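Side-chain contacts in hydrogenase maturation protease HycI (PDB 5ZBY), which probably acts as an endopeptidase that trims the C-terminal end of its [NiFe] hydrogenase partner during maturation: residues D45-N50 with A63-D68; S57-I62 with A109-E114; R24-F29 with E138-R143; A34-E39 with R143-A148; S2-V7 with A152-N157. All coordinates share one frame; numbering follows the deposited sequence.

Interaction 1: D45-N50 with A63-D68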
# COMPACT_ATOMS: atom_id res chain seq x y z
N ASP A 45 -7.37 13.41 9.77
CA ASP A 45 -8.19 12.22 9.48
C ASP A 45 -7.38 11.16 8.76
O ASP A 45 -7.93 10.09 8.51
CB ASP A 45 -9.36 12.58 8.60
CG ASP A 45 -10.31 13.57 9.28
OD1 ASP A 45 -10.52 14.65 8.70
OD2 ASP A 45 -10.85 13.25 10.35
N VAL A 46 -6.12 11.44 8.45
CA VAL A 46 -5.33 10.47 7.68
C VAL A 46 -4.03 10.13 8.42
O VAL A 46 -3.32 11.03 8.90
CB VAL A 46 -5.00 11.01 6.29
CG1 VAL A 46 -4.05 10.04 5.54
CG2 VAL A 46 -6.26 11.23 5.46
N LEU A 47 -3.71 8.83 8.51
CA LEU A 47 -2.46 8.36 9.05
C LEU A 47 -1.67 7.67 7.95
O LEU A 47 -2.21 6.78 7.29
CB LEU A 47 -2.74 7.39 10.18
CG LEU A 47 -1.57 6.60 10.76
CD1 LEU A 47 -0.49 7.54 11.34
CD2 LEU A 47 -2.03 5.57 11.78
N ILE A 48 -0.42 8.08 7.75
CA ILE A 48 0.49 7.45 6.78
C ILE A 48 1.57 6.70 7.54
O ILE A 48 2.26 7.26 8.42
CB ILE A 48 1.15 8.49 5.86
CG1 ILE A 48 0.14 9.50 5.29
CG2 ILE A 48 1.94 7.75 4.72
CD1 ILE A 48 -0.83 8.88 4.31
N LEU A 49 1.72 5.43 7.24
CA LEU A 49 2.73 4.60 7.90
C LEU A 49 3.68 3.98 6.89
O LEU A 49 3.26 3.49 5.83
CB LEU A 49 2.07 3.45 8.65
CG LEU A 49 1.19 3.81 9.83
CD1 LEU A 49 0.48 2.55 10.30
CD2 LEU A 49 2.08 4.43 10.92
N ASN A 50 4.96 4.00 7.22
CA ASN A 50 5.97 3.21 6.53
C ASN A 50 6.11 1.91 7.32
O ASN A 50 6.63 1.91 8.44
CB ASN A 50 7.29 3.98 6.43
CG ASN A 50 8.40 3.19 5.75
OD1 ASN A 50 8.35 1.95 5.63
ND2 ASN A 50 9.42 3.91 5.30
N ALA A 63 -5.39 -0.11 14.24
CA ALA A 63 -6.73 -0.29 14.76
C ALA A 63 -7.07 0.91 15.64
O ALA A 63 -8.24 1.36 15.65
CB ALA A 63 -6.84 -1.57 15.53
N ALA A 64 -6.04 1.48 16.29
CA ALA A 64 -6.30 2.53 17.27
C ALA A 64 -6.70 3.80 16.57
O ALA A 64 -7.28 4.67 17.18
CB ALA A 64 -5.09 2.77 18.13
N PHE A 65 -6.41 3.92 15.29
CA PHE A 65 -6.77 5.09 14.51
C PHE A 65 -8.24 5.08 14.08
O PHE A 65 -8.72 6.04 13.57
CB PHE A 65 -5.87 5.24 13.29
CG PHE A 65 -5.86 6.61 12.67
CD1 PHE A 65 -5.20 7.65 13.25
CD2 PHE A 65 -6.50 6.84 11.48
CE1 PHE A 65 -5.18 8.88 12.67
CE2 PHE A 65 -6.48 8.06 10.89
CZ PHE A 65 -5.82 9.08 11.49
N LYS A 66 -8.91 3.97 14.30
CA LYS A 66 -10.30 3.83 13.90
C LYS A 66 -10.58 4.13 12.44
O LYS A 66 -11.31 5.02 12.14
CB LYS A 66 -11.23 4.62 14.81
CG LYS A 66 -11.37 4.01 16.18
CD LYS A 66 -12.26 4.84 17.07
CE LYS A 66 -13.61 4.21 17.29
NZ LYS A 66 -14.60 4.69 16.30
N PRO A 67 -9.94 3.39 11.54
CA PRO A 67 -10.09 3.71 10.14
C PRO A 67 -11.44 3.30 9.56
O PRO A 67 -12.05 2.33 10.03
CB PRO A 67 -8.94 2.87 9.46
CG PRO A 67 -8.84 1.69 10.39
CD PRO A 67 -9.05 2.25 11.79
N ASP A 68 -11.81 4.01 8.50
CA ASP A 68 -12.91 3.66 7.61
C ASP A 68 -12.33 2.87 6.44
O ASP A 68 -13.01 2.00 5.89
CB ASP A 68 -13.60 4.91 7.10
CG ASP A 68 -14.28 5.70 8.24
OD1 ASP A 68 -14.95 5.05 9.05
OD2 ASP A 68 -14.04 6.91 8.31
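The phenyl ring of F65 carries L47 on one of its faces: CB of L47 stands 3.7 Å from the ring centroid and only 7° off the ring normal, a CH-pi contact. At the rim of the same ring, near its plane, lies the backbone of D45, whose O comes to 3.4 Å from F65 CE2. The peptide that follows skirts the ring too, with L47 N 3.7 Å from F65 CZ. F65 reaches this position because its CG lies anti to the backbone N (chi1 -161°), which throws the ring toward the strand. L47 adds its CD2 methyl farther along, 4.1 Å from F65 CG.

Strand 46-50 is an outermost strand of the sheet, and helix 59-64 belongs to the beta-alpha-beta crossover that leads from it to strand 69-75. The chain turns out of that helix at K66, which has positive phi, just past the aromatic residue. R13 makes a cation-pi contact with F65 and also donates from its NE to the F65 carbonyl.

Across the two segments the contact is therefore dispersive over the ring face, while at the rim the slightly positive ring hydrogens probably find a mild electrostatic partner in the D45 carbonyl.

Interaction 2: S57-I62 with A109-E114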
# COMPACT_ATOMS: atom_id res chain seq x y z
N SER A 57 3.34 -5.74 12.29
CA SER A 57 3.78 -4.99 13.49
C SER A 57 3.03 -3.69 13.76
O SER A 57 3.21 -3.10 14.84
CB SER A 57 5.26 -4.66 13.39
OG SER A 57 6.07 -5.81 13.15
N TYR A 58 2.21 -3.23 12.82
CA TYR A 58 1.48 -1.98 12.97
C TYR A 58 -0.03 -2.13 13.20
O TYR A 58 -0.74 -1.14 13.23
CB TYR A 58 1.76 -1.08 11.74
CG TYR A 58 3.23 -0.76 11.62
CD1 TYR A 58 3.72 0.46 12.08
CD2 TYR A 58 4.15 -1.68 11.05
CE1 TYR A 58 5.05 0.77 12.02
CE2 TYR A 58 5.51 -1.36 10.97
CZ TYR A 58 5.97 -0.16 11.46
OH TYR A 58 7.31 0.20 11.42
N VAL A 59 -0.51 -3.35 13.41
CA VAL A 59 -1.95 -3.56 13.46
C VAL A 59 -2.56 -2.81 14.64
O VAL A 59 -3.62 -2.24 14.49
CB VAL A 59 -2.35 -5.04 13.52
CG1 VAL A 59 -2.00 -5.73 12.18
CG2 VAL A 59 -1.65 -5.75 14.63
N GLY A 60 -1.83 -2.74 15.74
CA GLY A 60 -2.31 -1.99 16.89
C GLY A 60 -2.53 -0.53 16.57
O GLY A 60 -3.62 0.02 16.86
N LYS A 61 -1.53 0.09 16.01
CA LYS A 61 -1.65 1.47 15.71
C LYS A 61 -2.69 1.67 14.64
O LYS A 61 -3.44 2.59 14.69
CB LYS A 61 -0.34 1.99 15.20
CG LYS A 61 -0.19 3.46 15.24
CD LYS A 61 1.24 3.89 15.06
CE LYS A 61 1.39 5.40 15.13
NZ LYS A 61 1.92 5.90 16.41
N ILE A 62 -2.80 0.76 13.69
CA ILE A 62 -3.82 0.93 12.68
C ILE A 62 -5.20 0.85 13.33
O ILE A 62 -6.08 1.69 13.05
CB ILE A 62 -3.66 -0.13 11.53
CG1 ILE A 62 -2.36 0.13 10.75
CG2 ILE A 62 -4.85 -0.06 10.60
CD1 ILE A 62 -1.89 -1.11 9.93
N ALA A 109 -4.76 -8.13 6.92
CA ALA A 109 -5.95 -7.41 6.51
C ALA A 109 -7.23 -7.95 7.15
O ALA A 109 -8.10 -7.18 7.53
CB ALA A 109 -6.06 -7.45 4.94
N SER A 110 -7.33 -9.28 7.24
CA SER A 110 -8.51 -9.91 7.88
C SER A 110 -8.59 -9.55 9.37
O SER A 110 -9.66 -9.27 9.89
CB SER A 110 -8.47 -11.43 7.73
OG SER A 110 -8.48 -11.81 6.34
N TYR A 111 -7.44 -9.62 10.04
CA TYR A 111 -7.43 -9.18 11.46
C TYR A 111 -7.84 -7.71 11.62
O TYR A 111 -8.72 -7.38 12.43
CB TYR A 111 -6.04 -9.40 12.04
CG TYR A 111 -5.90 -8.92 13.46
CD1 TYR A 111 -6.38 -9.68 14.51
CD2 TYR A 111 -5.30 -7.71 13.74
CE1 TYR A 111 -6.26 -9.26 15.82
CE2 TYR A 111 -5.17 -7.26 15.06
CZ TYR A 111 -5.65 -8.05 16.09
OH TYR A 111 -5.54 -7.64 17.41
N ILE A 112 -7.23 -6.82 10.84
CA ILE A 112 -7.60 -5.40 10.92
C ILE A 112 -9.11 -5.16 10.68
O ILE A 112 -9.77 -4.43 11.46
CB ILE A 112 -6.79 -4.54 9.91
CG1 ILE A 112 -5.29 -4.60 10.28
CG2 ILE A 112 -7.40 -3.10 9.86
CD1 ILE A 112 -4.32 -4.03 9.24
N LYS A 113 -9.68 -5.82 9.68
CA LYS A 113 -11.08 -5.61 9.34
C LYS A 113 -11.98 -6.16 10.43
O LYS A 113 -13.01 -5.55 10.78
CB LYS A 113 -11.43 -6.25 7.96
CG LYS A 113 -12.85 -5.92 7.60
CD LYS A 113 -13.18 -6.19 6.16
CE LYS A 113 -14.54 -5.59 5.86
NZ LYS A 113 -14.91 -5.73 4.42
N GLU A 114 -11.58 -7.27 11.03
CA GLU A 114 -12.39 -7.83 12.11
C GLU A 114 -12.42 -6.83 13.26
O GLU A 114 -13.50 -6.55 13.80
CB GLU A 114 -11.83 -9.16 12.60
CG GLU A 114 -12.85 -10.03 13.35
CD GLU A 114 -13.21 -9.48 14.73
OE1 GLU A 114 -12.31 -8.93 15.40
OE2 GLU A 114 -14.38 -9.62 15.16
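V59 keeps CG1 opposite its carbonyl carbon (chi1 -68°), which leaves CG2 in the crowded position between N and C, and both methyls thereby look toward helix 105-116. From the other side Y111 swings its ring out with CG anti to the backbone N (chi1 177°), and the two residues meet there. This is helix-to-helix packing on one face of the alpha/beta sandwich: helix 59-64 and helix 105-116 lie side by side over the sheet.

The valine divides its attention. Its CG2 sits 3.9 Å from Y111 CE2, its CB is equally close to that carbon, and the side chains cross at about a right angle. Its other branch, CG1, turns deeper and rests 4.0 Å from I112 CG1, with I112 CD1 close behind. Here the two segments come nearest, the CA atoms of V59 and I112 lying 6.5 Å apart.

One turn on, I62 meets the same isoleucine side by side at the level of the sheet. I62 packs down on V15, C17 and V70, and I112 on V70, F72 and I120, so the pair fills the layer between helices and strands, whereas Y111 closes the outer, exposed side. The interface is apolar throughout, methyls and methylenes against one another, with the Y111 ring met obliquely.

I62 and I112 cross at roughly a right angle and touch with both branches: CD1 of I62 lies 3.9 Å from CD1 of I112, and CG2 of I62 lies 4.0 Å from CG2 of I112.

Interaction 3: R24-F29 with E138-R143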
# COMPACT_ATOMS: atom_id res chain seq x y z
N ARG A 24 16.04 -2.72 -1.95
CA ARG A 24 15.77 -3.91 -2.74
C ARG A 24 15.20 -3.59 -4.12
O ARG A 24 14.21 -4.17 -4.53
CB ARG A 24 14.91 -4.92 -2.01
CG ARG A 24 15.25 -6.35 -2.37
CD ARG A 24 14.72 -7.35 -1.36
NE ARG A 24 13.26 -7.34 -1.32
CZ ARG A 24 12.55 -7.58 -0.22
NH1 ARG A 24 13.16 -7.85 0.92
NH2 ARG A 24 11.23 -7.55 -0.27
N GLY A 25 15.80 -2.62 -4.80
CA GLY A 25 15.40 -2.24 -6.14
C GLY A 25 13.97 -1.77 -6.21
O GLY A 25 13.54 -0.98 -5.40
N ASP A 26 13.22 -2.26 -7.19
CA ASP A 26 11.83 -1.80 -7.36
C ASP A 26 10.95 -2.15 -6.17
O ASP A 26 9.82 -1.63 -6.08
CB ASP A 26 11.24 -2.39 -8.63
CG ASP A 26 11.88 -1.81 -9.90
OD1 ASP A 26 12.40 -0.68 -9.85
OD2 ASP A 26 11.71 -2.43 -10.96
N ASP A 27 11.39 -3.04 -5.28
CA ASP A 27 10.64 -3.31 -4.03
C ASP A 27 10.61 -2.10 -3.10
O ASP A 27 9.88 -2.12 -2.08
CB ASP A 27 11.23 -4.51 -3.29
CG ASP A 27 10.58 -5.81 -3.67
OD1 ASP A 27 9.58 -5.77 -4.43
OD2 ASP A 27 11.03 -6.89 -3.21
N ALA A 28 11.32 -1.04 -3.45
CA ALA A 28 11.20 0.21 -2.68
C ALA A 28 9.84 0.87 -2.89
O ALA A 28 9.48 1.78 -2.17
CB ALA A 28 12.27 1.19 -3.07
N PHE A 29 9.12 0.46 -3.94
CA PHE A 29 7.90 1.20 -4.35
C PHE A 29 7.00 1.69 -3.20
O PHE A 29 6.73 2.89 -3.11
CB PHE A 29 7.06 0.34 -5.28
CG PHE A 29 5.78 1.00 -5.70
CD1 PHE A 29 5.79 2.00 -6.63
CD2 PHE A 29 4.59 0.58 -5.15
CE1 PHE A 29 4.60 2.65 -7.00
CE2 PHE A 29 3.40 1.21 -5.52
CZ PHE A 29 3.42 2.24 -6.47
N GLU A 138 14.20 4.10 -12.34
CA GLU A 138 13.65 5.42 -12.61
C GLU A 138 12.16 5.32 -12.78
O GLU A 138 11.41 6.15 -12.26
CB GLU A 138 14.27 6.00 -13.89
CG GLU A 138 15.77 6.08 -13.82
CD GLU A 138 16.21 7.02 -12.71
OE1 GLU A 138 15.61 8.11 -12.60
OE2 GLU A 138 17.15 6.68 -11.96
N LEU A 139 11.73 4.29 -13.50
CA LEU A 139 10.31 4.10 -13.79
C LEU A 139 9.49 3.92 -12.50
O LEU A 139 8.50 4.57 -12.31
CB LEU A 139 10.10 2.90 -14.74
CG LEU A 139 8.65 2.51 -15.02
CD1 LEU A 139 7.85 3.69 -15.49
CD2 LEU A 139 8.68 1.41 -16.11
N ILE A 140 9.95 3.05 -11.62
CA ILE A 140 9.27 2.83 -10.37
C ILE A 140 9.27 4.07 -9.50
O ILE A 140 8.33 4.31 -8.83
CB ILE A 140 9.83 1.61 -9.63
CG1 ILE A 140 9.40 0.32 -10.30
CG2 ILE A 140 9.46 1.57 -8.16
CD1 ILE A 140 8.02 0.29 -10.83
N LYS A 141 10.36 4.82 -9.50
CA LYS A 141 10.34 6.09 -8.75
C LYS A 141 9.29 7.01 -9.30
O LYS A 141 8.57 7.69 -8.52
CB LYS A 141 11.70 6.79 -8.79
CG LYS A 141 12.78 6.06 -8.03
CD LYS A 141 14.13 6.77 -8.16
CE LYS A 141 15.07 6.06 -9.08
NZ LYS A 141 16.42 6.69 -9.02
N GLU A 142 9.18 7.06 -10.62
CA GLU A 142 8.20 7.95 -11.24
C GLU A 142 6.77 7.48 -10.91
O GLU A 142 5.87 8.30 -10.69
CB GLU A 142 8.46 8.06 -12.75
CG GLU A 142 7.46 8.95 -13.48
CD GLU A 142 6.24 8.19 -13.98
OE1 GLU A 142 6.40 7.00 -14.36
OE2 GLU A 142 5.13 8.78 -13.97
N ARG A 143 6.57 6.16 -10.89
CA ARG A 143 5.26 5.58 -10.62
C ARG A 143 4.89 5.85 -9.15
O ARG A 143 3.73 6.12 -8.84
CB ARG A 143 5.24 4.07 -10.94
CG ARG A 143 5.30 3.72 -12.46
CD ARG A 143 3.98 4.03 -13.18
NE ARG A 143 3.89 5.44 -13.50
CZ ARG A 143 2.82 6.02 -14.04
NH1 ARG A 143 1.76 5.28 -14.34
NH2 ARG A 143 2.81 7.33 -14.28
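The apolar contacts centre on I140, which points toward the 24-29 segment. Its CG2 lies 3.9 Å from F29 CB, and the two side chains cross at about a right angle. The F29 ring presents its edge to helix 138-156: CE1 comes to 3.9 Å from the backbone carbon of R143, which lies in the ring plane. With CG anti to its backbone N (chi1 178°), F29 is carried in between that helix and the sheet, where it also touches V73, A75, F85 and C125.

A carboxylate meets hydrocarbon at D26. Its OD1 is only 3.2 Å from I140 CG1, a tight approach for a buried acid. In this alpha/beta fold the loop after strand 14-18, leading into helix 29-40, is thus pressed against the first turns of helix 138-156. The polar needs of D26 are met by the backbone N-H groups of G128 and S129 at OD2 and by S137 OG at OD1; S137 OG also accepts a hydrogen bond from I140 N.

No ion pair joins the two segments. R24 grips D27 side-on, NE and NH2 both binding OD2, with the NE bond 3.0 Å long and using the anti lone pair, and reaches E53 with NH1. R143 holds E142 side-on too, but with one nitrogen per oxygen: the NH2 to OE2 bond is 2.8 Å and nearly straight at 168°, reaching the syn lone pair.

Interaction 4: A34-E39 with R143-A148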
# COMPACT_ATOMS: atom_id res chain seq x y z
N ALA A 34 4.86 5.94 0.61
CA ALA A 34 4.51 6.36 1.94
C ALA A 34 5.33 7.61 2.26
O ALA A 34 4.78 8.57 2.82
CB ALA A 34 4.78 5.25 2.96
N GLU A 35 6.62 7.61 1.91
CA GLU A 35 7.42 8.73 2.41
C GLU A 35 7.02 9.96 1.66
O GLU A 35 6.94 11.06 2.24
CB GLU A 35 8.93 8.45 2.29
CG GLU A 35 9.36 7.42 3.33
CD GLU A 35 9.18 7.93 4.76
OE1 GLU A 35 9.54 9.10 5.01
OE2 GLU A 35 8.64 7.20 5.62
N ARG A 36 6.63 9.80 0.41
CA ARG A 36 6.24 10.96 -0.34
C ARG A 36 4.89 11.46 0.17
O ARG A 36 4.67 12.69 0.26
CB ARG A 36 6.18 10.64 -1.83
CG ARG A 36 5.73 11.83 -2.66
CD ARG A 36 6.76 12.96 -2.60
NE ARG A 36 6.48 13.96 -3.63
CZ ARG A 36 6.48 15.27 -3.44
NH1 ARG A 36 6.75 15.78 -2.24
NH2 ARG A 36 6.21 16.08 -4.45
N LEU A 37 4.01 10.55 0.60
CA LEU A 37 2.70 11.00 1.05
C LEU A 37 2.87 11.82 2.33
O LEU A 37 2.08 12.75 2.58
CB LEU A 37 1.75 9.85 1.30
CG LEU A 37 1.12 9.29 0.02
CD1 LEU A 37 0.41 7.97 0.32
CD2 LEU A 37 0.15 10.38 -0.52
N LYS A 38 3.90 11.49 3.12
CA LYS A 38 4.09 12.22 4.38
C LYS A 38 4.40 13.70 4.12
O LYS A 38 4.13 14.57 4.97
CB LYS A 38 5.19 11.57 5.21
CG LYS A 38 4.76 10.29 5.95
CD LYS A 38 5.97 9.65 6.62
CE LYS A 38 5.69 8.26 7.17
NZ LYS A 38 5.02 8.22 8.47
N GLU A 39 4.92 13.99 2.94
CA GLU A 39 5.30 15.35 2.56
C GLU A 39 4.11 16.08 1.98
O GLU A 39 4.09 17.31 1.98
CB GLU A 39 6.45 15.34 1.55
CG GLU A 39 7.71 14.68 2.06
CD GLU A 39 8.82 14.60 1.03
OE1 GLU A 39 8.56 14.81 -0.18
OE2 GLU A 39 9.96 14.31 1.45
N ARG A 143 6.57 6.16 -10.89
CA ARG A 143 5.26 5.58 -10.62
C ARG A 143 4.89 5.85 -9.15
O ARG A 143 3.73 6.12 -8.84
CB ARG A 143 5.24 4.07 -10.94
CG ARG A 143 5.30 3.72 -12.46
CD ARG A 143 3.98 4.03 -13.18
NE ARG A 143 3.89 5.44 -13.50
CZ ARG A 143 2.82 6.02 -14.04
NH1 ARG A 143 1.76 5.28 -14.34
NH2 ARG A 143 2.81 7.33 -14.28
N ALA A 144 5.87 5.76 -8.25
CA ALA A 144 5.58 6.05 -6.82
C ALA A 144 5.18 7.50 -6.66
O ALA A 144 4.22 7.81 -5.95
CB ALA A 144 6.79 5.73 -5.95
N GLU A 145 5.92 8.39 -7.33
CA GLU A 145 5.62 9.83 -7.21
C GLU A 145 4.22 10.09 -7.79
O GLU A 145 3.40 10.83 -7.22
CB GLU A 145 6.69 10.66 -7.93
CG GLU A 145 6.47 12.16 -7.92
CD GLU A 145 6.66 12.77 -6.54
OE1 GLU A 145 7.44 12.23 -5.72
OE2 GLU A 145 6.03 13.82 -6.28
N ARG A 146 3.92 9.46 -8.92
CA ARG A 146 2.60 9.59 -9.53
C ARG A 146 1.47 9.09 -8.63
O ARG A 146 0.46 9.81 -8.41
CB ARG A 146 2.61 8.85 -10.87
CG ARG A 146 1.29 8.87 -11.59
CD ARG A 146 0.85 10.29 -11.85
NE ARG A 146 -0.30 10.34 -12.73
CZ ARG A 146 -0.95 11.45 -13.03
NH1 ARG A 146 -0.56 12.62 -12.53
NH2 ARG A 146 -2.00 11.40 -13.85
N LEU A 147 1.63 7.91 -8.04
CA LEU A 147 0.58 7.40 -7.13
C LEU A 147 0.44 8.29 -5.89
O LEU A 147 -0.67 8.51 -5.39
CB LEU A 147 0.87 5.95 -6.70
CG LEU A 147 -0.20 5.37 -5.76
CD1 LEU A 147 -1.59 5.28 -6.40
CD2 LEU A 147 0.29 3.99 -5.33
N ALA A 148 1.57 8.76 -5.35
CA ALA A 148 1.46 9.64 -4.17
C ALA A 148 0.72 10.90 -4.54
O ALA A 148 -0.09 11.38 -3.74
CB ALA A 148 2.82 9.97 -3.59
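R36 runs from its helix across to E145 and A148, beginning with CB, which lies 3.9 Å from the A148 methyl. CG comes closer still, 3.6 Å from the same A148 CB. A bend at the second torsion (chi2 66°) then turns the chain across the glutamate, and CD passes 3.3 Å from E145 OE1. At NE the real grip begins. Its N-H points at E145 OE2, 2.7 Å away at an angle of 154°, with a second, weak bond from the same nitrogen to OE1. NH2 also binds OE2, at 2.9 Å.

The guanidinium thus takes the carboxylate side-on, two nitrogens converging on one oxygen; both bonds use the syn lone pair of OE2 and lie practically in the guanidinium plane. Two helices of the same face of the alpha/beta sandwich are joined in this way, 29-40 and 138-156, their short segments crossing at -42° with axes 9.0 Å apart. Beneath the ion pair L37 and A148 form the buried floor, L37 CD2 resting 3.4 Å from A148 O.

The remaining nitrogen of R36, NH1, turns back to its own helix and binds E39 OE1 at 2.9 Å, tilted from the guanidinium plane. One positive charge therefore sits between two glutamates in a three-residue salt-bridge network. E149 brings another carboxylate close to E145 OE2, so the arginine probably offsets some mutual repulsion between these two acids.

Interaction 5: S2-V7 with A152-N157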
# COMPACT_ATOMS: atom_id res chain seq x y z
N SER A 2 -12.26 8.27 -11.31
CA SER A 2 -11.32 7.17 -11.46
C SER A 2 -11.67 6.09 -10.48
O SER A 2 -12.42 6.32 -9.58
CB SER A 2 -9.90 7.66 -11.22
OG SER A 2 -9.83 8.40 -10.03
N VAL A 3 -11.15 4.91 -10.69
CA VAL A 3 -11.42 3.81 -9.78
C VAL A 3 -10.77 4.05 -8.42
O VAL A 3 -11.21 3.58 -7.41
CB VAL A 3 -10.83 2.54 -10.35
CG1 VAL A 3 -9.37 2.79 -10.64
CG2 VAL A 3 -11.02 1.38 -9.40
N LEU A 4 -9.68 4.77 -8.43
CA LEU A 4 -9.00 5.17 -7.20
C LEU A 4 -9.92 6.05 -6.34
O LEU A 4 -10.12 5.80 -5.12
CB LEU A 4 -7.72 5.93 -7.55
CG LEU A 4 -6.75 6.18 -6.40
CD1 LEU A 4 -6.26 4.86 -5.81
CD2 LEU A 4 -5.57 7.04 -6.87
N GLU A 5 -10.54 7.02 -7.00
CA GLU A 5 -11.40 7.98 -6.34
C GLU A 5 -12.54 7.21 -5.68
O GLU A 5 -12.95 7.49 -4.60
CB GLU A 5 -11.93 9.03 -7.33
CG GLU A 5 -10.99 10.17 -7.69
CD GLU A 5 -11.40 10.96 -8.94
OE1 GLU A 5 -12.29 10.52 -9.66
OE2 GLU A 5 -10.81 12.00 -9.23
N ASP A 6 -13.05 6.23 -6.37
CA ASP A 6 -14.10 5.39 -5.86
C ASP A 6 -13.68 4.68 -4.61
O ASP A 6 -14.47 4.54 -3.68
CB ASP A 6 -14.51 4.35 -6.92
CG ASP A 6 -15.26 4.96 -8.11
OD1 ASP A 6 -15.72 6.13 -8.02
OD2 ASP A 6 -15.40 4.27 -9.15
N VAL A 7 -12.43 4.18 -4.61
CA VAL A 7 -11.90 3.52 -3.43
C VAL A 7 -12.02 4.42 -2.19
O VAL A 7 -12.38 3.95 -1.12
CB VAL A 7 -10.42 3.12 -3.60
CG1 VAL A 7 -9.90 2.48 -2.32
CG2 VAL A 7 -10.25 2.16 -4.76
N ALA A 152 -2.70 12.05 -2.94
CA ALA A 152 -2.73 13.32 -2.18
C ALA A 152 -3.80 14.26 -2.71
O ALA A 152 -4.43 15.01 -1.96
CB ALA A 152 -1.40 14.01 -2.19
N GLU A 153 -3.99 14.24 -4.03
CA GLU A 153 -4.96 15.17 -4.60
C GLU A 153 -6.33 14.70 -4.22
O GLU A 153 -7.19 15.51 -3.86
CB GLU A 153 -4.81 15.26 -6.12
CG GLU A 153 -5.88 16.09 -6.80
CD GLU A 153 -5.56 17.57 -6.80
OE1 GLU A 153 -4.36 17.92 -6.87
OE2 GLU A 153 -6.51 18.38 -6.71
N ILE A 154 -6.57 13.40 -4.16
CA ILE A 154 -7.84 12.96 -3.59
C ILE A 154 -8.00 13.41 -2.11
O ILE A 154 -8.99 14.03 -1.74
CB ILE A 154 -8.00 11.46 -3.67
CG1 ILE A 154 -8.19 11.03 -5.13
CG2 ILE A 154 -9.16 10.99 -2.79
CD1 ILE A 154 -8.08 9.52 -5.37
N LEU A 155 -6.99 13.18 -1.29
CA LEU A 155 -7.09 13.44 0.14
C LEU A 155 -7.19 14.91 0.55
O LEU A 155 -7.86 15.26 1.51
CB LEU A 155 -5.93 12.81 0.86
CG LEU A 155 -5.83 11.29 0.90
CD1 LEU A 155 -4.67 10.89 1.74
CD2 LEU A 155 -7.09 10.65 1.39
N LYS A 156 -6.47 15.75 -0.14
CA LYS A 156 -6.53 17.16 0.12
C LYS A 156 -7.93 17.65 -0.20
O LYS A 156 -8.35 18.67 0.31
CB LYS A 156 -5.54 17.91 -0.76
N ASN A 157 -8.61 16.91 -1.06
CA ASN A 157 -9.88 17.28 -1.63
C ASN A 157 -11.01 16.83 -0.73
O ASN A 157 -10.83 16.70 0.44
CB ASN A 157 -10.05 16.62 -2.98
CG ASN A 157 -9.72 17.54 -4.13
OD1 ASN A 157 -9.73 18.75 -3.99
ND2 ASN A 157 -9.45 16.96 -5.28
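I154 aims the end of its side chain at helix 3-8 and wedges CD1 between L4 and E5, crossing each of them obliquely. Opposite placement of CG1 and the carbonyl carbon (chi1 -69°) extends this branch away from its own helix, so the terminal methyl does nearly all the touching. It lies 3.7 Å from L4 CG and 3.8 Å from L4 CD2. On its other neighbour it finds the methylene part of the glutamate, E5 CG, at 3.8 Å. The carboxylate of E5 is used differently: OE1, met from above the carboxylate plane, takes a bond of 2.8 Å from S2 N, while E5 N makes a weak bond to S2 OG. This reciprocal pair links S2 to E5 in the first turn and is consistent with keeping the aliphatic stem of E5 beside the isoleucine.

The two ends of the modelled chain meet here, the short N-terminal helix against the last turns of helix 138-156, on the same side of the sheet. L4 continues inward to I123 of strand 119-125, and I154 also touches F8.

Chemically the contact is a methyl against the methine and methyl of L4 and the methylene of E5, small and without polar bridges between the helices; its cohesion should come from dispersion and from shielding of the L4 side from water.

Overall arrangement
Helix 138-156 threads interactions 3, 4 and 5 along one face of the sheet: interactions 3 and 4 share R143 and have centres 11 Å apart, and interaction 5 follows 13 Å beyond interaction 4. Interactions 1 and 2 share helix 59-64 and are 10 Å apart between centres, touching at several points, among them L49 CD1 to I62 CG1 at 3.8 Å. Edge strand 46-50 bridges the groups, since I48 O lies 2.9 Å from K38 NZ, a probable hydrogen bond from interaction 1 to interaction 4. A bound HEPES molecule (EPE) lies about 8 Å from the F29 side chain of interaction 3 and about 12 Å from that of I112 in interaction 2.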